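Local coordinates for lysosome-associated membrane glycoprotein 2 (Mus musculus, PDB 5GV3), which contributes to lysosome biogenesis, autophagy and acidification of the lysosomal lumen, the last by directly inhibiting the proton channel TMEM175, at residues A[115-118]-A[119-123]; A[147-151]-A[152-156]. All coordinates share one frame; numbering follows the deposited sequence.

How the contacts relate
Both contacts belong to the first lumenal domain, an all-beta unit, and lie on the same side of its centre with their own centres about 11 Å apart. Contact 1 comes first along the chain: residues 115-123 leave strand 106-117, an edge strand of a four-stranded antiparallel sheet within this chain, and enter strand 122-125 of the larger mixed sheet. Contact 2, residues 147-156, sits in the loop that runs from strand 136-146 to strand 158-160, both of which pair with strand 122-125. The two bends touch where Ser155 OG probably hydrogen-bonds to Asp120 O, so the connection between the sheets and the loop beside it meet at the domain surface.

Contact 1: residues A[115-118]-A[119-123]; sequences FKVP and LDVIF
Residues 115-123 form one continuous bend in which the backbone runs out of strand 106-117, turns through Pro118, Leu119 and Asp120, the last with positive phi, and enters strand 122-125, with no hydrogen bond joining 115-118 to 119-123. Apolar side chains inside the bend make the contact instead. Phe115 and Phe123 approach from opposite directions as an offset edge-to-face pair, the edge of Phe115 turned to the face of Phe123, with ring centroids 5.2 Å apart and planes at 62°. The touching corner is Phe115 CE2, 3.4 Å from Phe123 CE1 and nearly as close to its CZ. Both phenylalanines hold CG anti to the backbone N (chi1 -169° and 178°), which carries the rings across the bend to each other. Val117 lies between this pair and the turn, and its two methyls divide the work: CG2 meets the ring of Phe123 obliquely, 4.0 Å from CD1, while CG1 lies 4.1 Å from Val121 CG2. That same Val121 methyl rests 3.5 Å from Pro118 O and also packs on Pro118 CB. Outside the bend, Val117 and Phe115 pair through their backbones with Tyr81 and Ile83, and Phe123 pairs with Leu145, so each limb belongs to a different sheet. Val117 and Phe123 are buried, whereas Asp120 at the turn is exposed. The passage between the two sheets is thus held across the bend by ring and methyl packing, while the backbone bonds to Tyr81, Ile83 and Leu145 tie each limb to its own sheet.

Contact 2: residues A[147-151]-A[152-156]; sequences AFVQN and GTVSK
A type I' beta turn from Gln150 to Thr153 forms the tip of the loop between strands 136-146 and 158-160, reversing the chain at the domain surface. Asn151 and Gly152 occupy its two central positions, both with positive phi. The turn's own bond, Thr153 N to Gln150 O, is weak at 3.4 Å. A second bond within the turn comes from the threonine side chain: with OG1 anti to its carbonyl carbon (chi1 -43°), the hydroxyl reaches back toward Asn151 O. A water links Val149 O, just before the turn, to Gly152 N within it, donating to the former and accepting from the latter at 2.8 Å. Val149 lies along the returning limb, its CG1 methyl 3.2 Å from Thr153 O and 4.3 Å from Val154 CG2. Val154 also packs on Thr12 and Tyr15 of strand 11-28 and touches a protein-linked N-acetylglucosamine, placing this limb beside the glycan. Farther along, Ser155 N hydrogen-bonds to the side chain of Gln146, tying the loop back to the strand it leaves. The hydroxyl bond is out of plane: Thr153 OG1 sits 3.2 Å from Asn151 O and 47° above the plane of that carbonyl.

Contact 1: residues A[115-118]-A[119-123]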
loop_
_atom_site.group_PDB
_atom_site.type_symbol
_atom_site.label_atom_id
_atom_site.label_comp_id
_atom_site.label_asym_id
_atom_site.label_seq_id
_atom_site.Cartn_x
_atom_site.Cartn_y
_atom_site.Cartn_z
ATOM N N PHE A 115 -4.921 -6.364 -9.606
ATOM C CA PHE A 115 -4.936 -7.734 -9.146
ATOM C C PHE A 115 -6.325 -8.181 -8.770
ATOM O O PHE A 115 -7.154 -7.407 -8.301
ATOM C CB PHE A 115 -3.991 -7.921 -7.962
ATOM C CG PHE A 115 -3.753 -9.360 -7.606
ATOM C CD1 PHE A 115 -3.105 -10.209 -8.493
ATOM C CD2 PHE A 115 -4.174 -9.865 -6.389
ATOM C CE1 PHE A 115 -2.880 -11.535 -8.169
ATOM C CE2 PHE A 115 -3.952 -11.191 -6.060
ATOM C CZ PHE A 115 -3.303 -12.028 -6.951
ATOM N N LYS A 116 -6.561 -9.461 -8.982
ATOM C CA LYS A 116 -7.871 -10.019 -8.790
ATOM C C LYS A 116 -8.010 -10.973 -7.620
ATOM O O LYS A 116 -7.208 -11.882 -7.448
ATOM C CB LYS A 116 -8.290 -10.688 -10.080
ATOM C CG LYS A 116 -9.695 -10.408 -10.300
ATOM C CD LYS A 116 -9.894 -8.933 -10.114
ATOM C CE LYS A 116 -11.210 -8.564 -10.632
ATOM N NZ LYS A 116 -11.690 -7.280 -10.119
ATOM N N VAL A 117 -9.037 -10.738 -6.807
ATOM C CA VAL A 117 -9.290 -11.560 -5.635
ATOM C C VAL A 117 -10.780 -11.853 -5.533
ATOM O O VAL A 117 -11.612 -10.950 -5.672
ATOM C CB VAL A 117 -8.805 -10.867 -4.337
ATOM C CG1 VAL A 117 -9.162 -11.700 -3.119
ATOM C CG2 VAL A 117 -7.305 -10.635 -4.384
ATOM N N PRO A 118 -11.126 -13.128 -5.316
ATOM C CA PRO A 118 -12.520 -13.521 -5.123
ATOM C C PRO A 118 -13.133 -12.869 -3.908
ATOM O O PRO A 118 -12.425 -12.425 -3.006
ATOM C CB PRO A 118 -12.440 -15.037 -4.923
ATOM C CG PRO A 118 -11.173 -15.438 -5.544
ATOM C CD PRO A 118 -10.228 -14.291 -5.359
ATOM N N LEU A 119 -14.454 -12.820 -3.895
ATOM C CA LEU A 119 -15.178 -12.351 -2.736
ATOM C C LEU A 119 -15.194 -13.472 -1.719
ATOM O O LEU A 119 -14.840 -14.607 -2.040
ATOM C CB LEU A 119 -16.609 -11.963 -3.099
ATOM C CG LEU A 119 -16.977 -10.487 -3.111
ATOM C CD1 LEU A 119 -16.069 -9.740 -4.051
ATOM C CD2 LEU A 119 -18.433 -10.329 -3.517
ATOM N N ASP A 120 -15.593 -13.143 -0.498
ATOM C CA ASP A 120 -15.762 -14.122 0.570
ATOM C C ASP A 120 -14.504 -14.904 0.952
ATOM O O ASP A 120 -14.604 -15.994 1.501
ATOM C CB ASP A 120 -16.857 -15.116 0.175
ATOM C CG ASP A 120 -18.253 -14.541 0.342
ATOM O OD1 ASP A 120 -18.380 -13.447 0.934
ATOM O OD2 ASP A 120 -19.226 -15.174 -0.122
ATOM N N VAL A 121 -13.325 -14.390 0.625
ATOM C CA VAL A 121 -12.102 -15.061 1.053
ATOM C C VAL A 121 -11.109 -14.047 1.596
ATOM O O VAL A 121 -11.215 -12.848 1.332
ATOM C CB VAL A 121 -11.439 -15.863 -0.090
ATOM C CG1 VAL A 121 -12.434 -16.836 -0.712
ATOM C CG2 VAL A 121 -10.858 -14.928 -1.143
ATOM N N ILE A 122 -10.120 -14.528 2.335
ATOM C CA ILE A 122 -9.044 -13.649 2.755
ATOM C C ILE A 122 -7.838 -13.929 1.874
ATOM O O ILE A 122 -7.459 -15.083 1.667
ATOM C CB ILE A 122 -8.679 -13.815 4.254
ATOM C CG1 ILE A 122 -7.480 -12.929 4.616
ATOM C CG2 ILE A 122 -8.405 -15.267 4.604
ATOM C CD1 ILE A 122 -7.461 -12.489 6.062
ATOM N N PHE A 123 -7.274 -12.875 1.295
ATOM C CA PHE A 123 -6.111 -13.040 0.441
ATOM C C PHE A 123 -4.849 -13.072 1.300
ATOM O O PHE A 123 -4.628 -12.192 2.134
ATOM C CB PHE A 123 -6.027 -11.922 -0.596
ATOM C CG PHE A 123 -4.815 -12.011 -1.463
ATOM C CD1 PHE A 123 -4.725 -12.979 -2.445
ATOM C CD2 PHE A 123 -3.756 -11.137 -1.287
ATOM C CE1 PHE A 123 -3.595 -13.071 -3.242
ATOM C CE2 PHE A 123 -2.630 -11.225 -2.084
ATOM C CZ PHE A 123 -2.552 -12.196 -3.061
#

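Contact 2: residues A[147-151]-A[152-156]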
loop_
_atom_site.group_PDB
_atom_site.type_symbol
_atom_site.label_atom_id
_atom_site.label_comp_id
_atom_site.label_asym_id
_atom_site.label_seq_id
_atom_site.Cartn_x
_atom_site.Cartn_y
_atom_site.Cartn_z
ATOM N N ALA A 147 -11.107 -7.135 1.435
ATOM C CA ALA A 147 -11.993 -6.008 1.215
ATOM C C ALA A 147 -13.415 -6.531 1.103
ATOM O O ALA A 147 -13.622 -7.717 0.829
ATOM C CB ALA A 147 -11.598 -5.247 -0.032
ATOM N N PHE A 148 -14.381 -5.652 1.346
ATOM C CA PHE A 148 -15.793 -5.992 1.237
ATOM C C PHE A 148 -16.105 -7.221 2.077
ATOM O O PHE A 148 -16.453 -8.275 1.555
ATOM C CB PHE A 148 -16.182 -6.204 -0.229
ATOM C CG PHE A 148 -15.706 -5.102 -1.141
ATOM C CD1 PHE A 148 -16.348 -3.873 -1.158
ATOM C CD2 PHE A 148 -14.618 -5.293 -1.975
ATOM C CE1 PHE A 148 -15.908 -2.853 -1.984
ATOM C CE2 PHE A 148 -14.173 -4.281 -2.812
ATOM C CZ PHE A 148 -14.819 -3.057 -2.817
ATOM N N VAL A 149 -15.946 -7.079 3.386
ATOM C CA VAL A 149 -16.216 -8.167 4.300
ATOM C C VAL A 149 -17.717 -8.264 4.534
ATOM O O VAL A 149 -18.365 -7.277 4.876
ATOM C CB VAL A 149 -15.502 -7.960 5.636
ATOM C CG1 VAL A 149 -15.756 -9.142 6.552
ATOM C CG2 VAL A 149 -14.005 -7.764 5.409
ATOM N N GLN A 150 -18.267 -9.459 4.362
ATOM C CA GLN A 150 -19.702 -9.649 4.524
ATOM C C GLN A 150 -20.036 -10.212 5.898
ATOM O O GLN A 150 -19.246 -10.952 6.482
ATOM C CB GLN A 150 -20.246 -10.566 3.429
ATOM C CG GLN A 150 -20.199 -9.956 2.037
ATOM C CD GLN A 150 -20.633 -10.931 0.963
ATOM O OE1 GLN A 150 -20.914 -12.096 1.244
ATOM N NE2 GLN A 150 -20.688 -10.461 -0.277
ATOM N N ASN A 151 -21.218 -9.856 6.392
ATOM C CA ASN A 151 -21.695 -10.255 7.716
ATOM C C ASN A 151 -20.788 -9.806 8.865
ATOM O O ASN A 151 -20.849 -10.361 9.960
ATOM C CB ASN A 151 -21.894 -11.774 7.781
ATOM C CG ASN A 151 -22.977 -12.256 6.834
ATOM O OD1 ASN A 151 -23.791 -11.466 6.350
ATOM N ND2 ASN A 151 -23.007 -13.561 6.582
ATOM N N GLY A 152 -19.924 -8.828 8.600
ATOM C CA GLY A 152 -19.088 -8.247 9.637
ATOM C C GLY A 152 -17.950 -9.127 10.118
ATOM O O GLY A 152 -17.175 -8.742 10.994
ATOM N N THR A 153 -17.867 -10.324 9.557
ATOM C CA THR A 153 -16.880 -11.303 9.979
ATOM C C THR A 153 -15.970 -11.672 8.833
ATOM O O THR A 153 -16.437 -12.013 7.748
ATOM C CB THR A 153 -17.537 -12.585 10.527
ATOM O OG1 THR A 153 -18.640 -12.237 11.376
ATOM C CG2 THR A 153 -16.510 -13.421 11.299
ATOM N N VAL A 154 -14.669 -11.577 9.067
ATOM C CA VAL A 154 -13.689 -11.949 8.064
ATOM C C VAL A 154 -13.813 -13.440 7.736
ATOM O O VAL A 154 -14.128 -14.264 8.602
ATOM C CB VAL A 154 -12.270 -11.585 8.537
ATOM C CG1 VAL A 154 -11.210 -12.125 7.592
ATOM C CG2 VAL A 154 -12.146 -10.071 8.647
ATOM N N SER A 155 -13.633 -13.756 6.460
ATOM C CA SER A 155 -13.756 -15.115 5.951
ATOM C C SER A 155 -12.680 -16.048 6.514
ATOM O O SER A 155 -11.578 -15.611 6.849
ATOM C CB SER A 155 -13.687 -15.082 4.419
ATOM O OG SER A 155 -13.504 -16.374 3.872
ATOM N N LYS A 156 -13.012 -17.330 6.626
ATOM C CA LYS A 156 -12.071 -18.342 7.087
ATOM C C LYS A 156 -11.418 -19.047 5.910
ATOM O O LYS A 156 -10.392 -19.701 6.048
ATOM C CB LYS A 156 -12.802 -19.337 7.991
ATOM C CG LYS A 156 -13.468 -18.663 9.165
ATOM C CD LYS A 156 -14.051 -19.679 10.116
ATOM C CE LYS A 156 -14.850 -19.026 11.231
ATOM N NZ LYS A 156 -15.545 -20.061 12.051
HETATM O O HOH W 1 -19.863 -6.752 6.785
#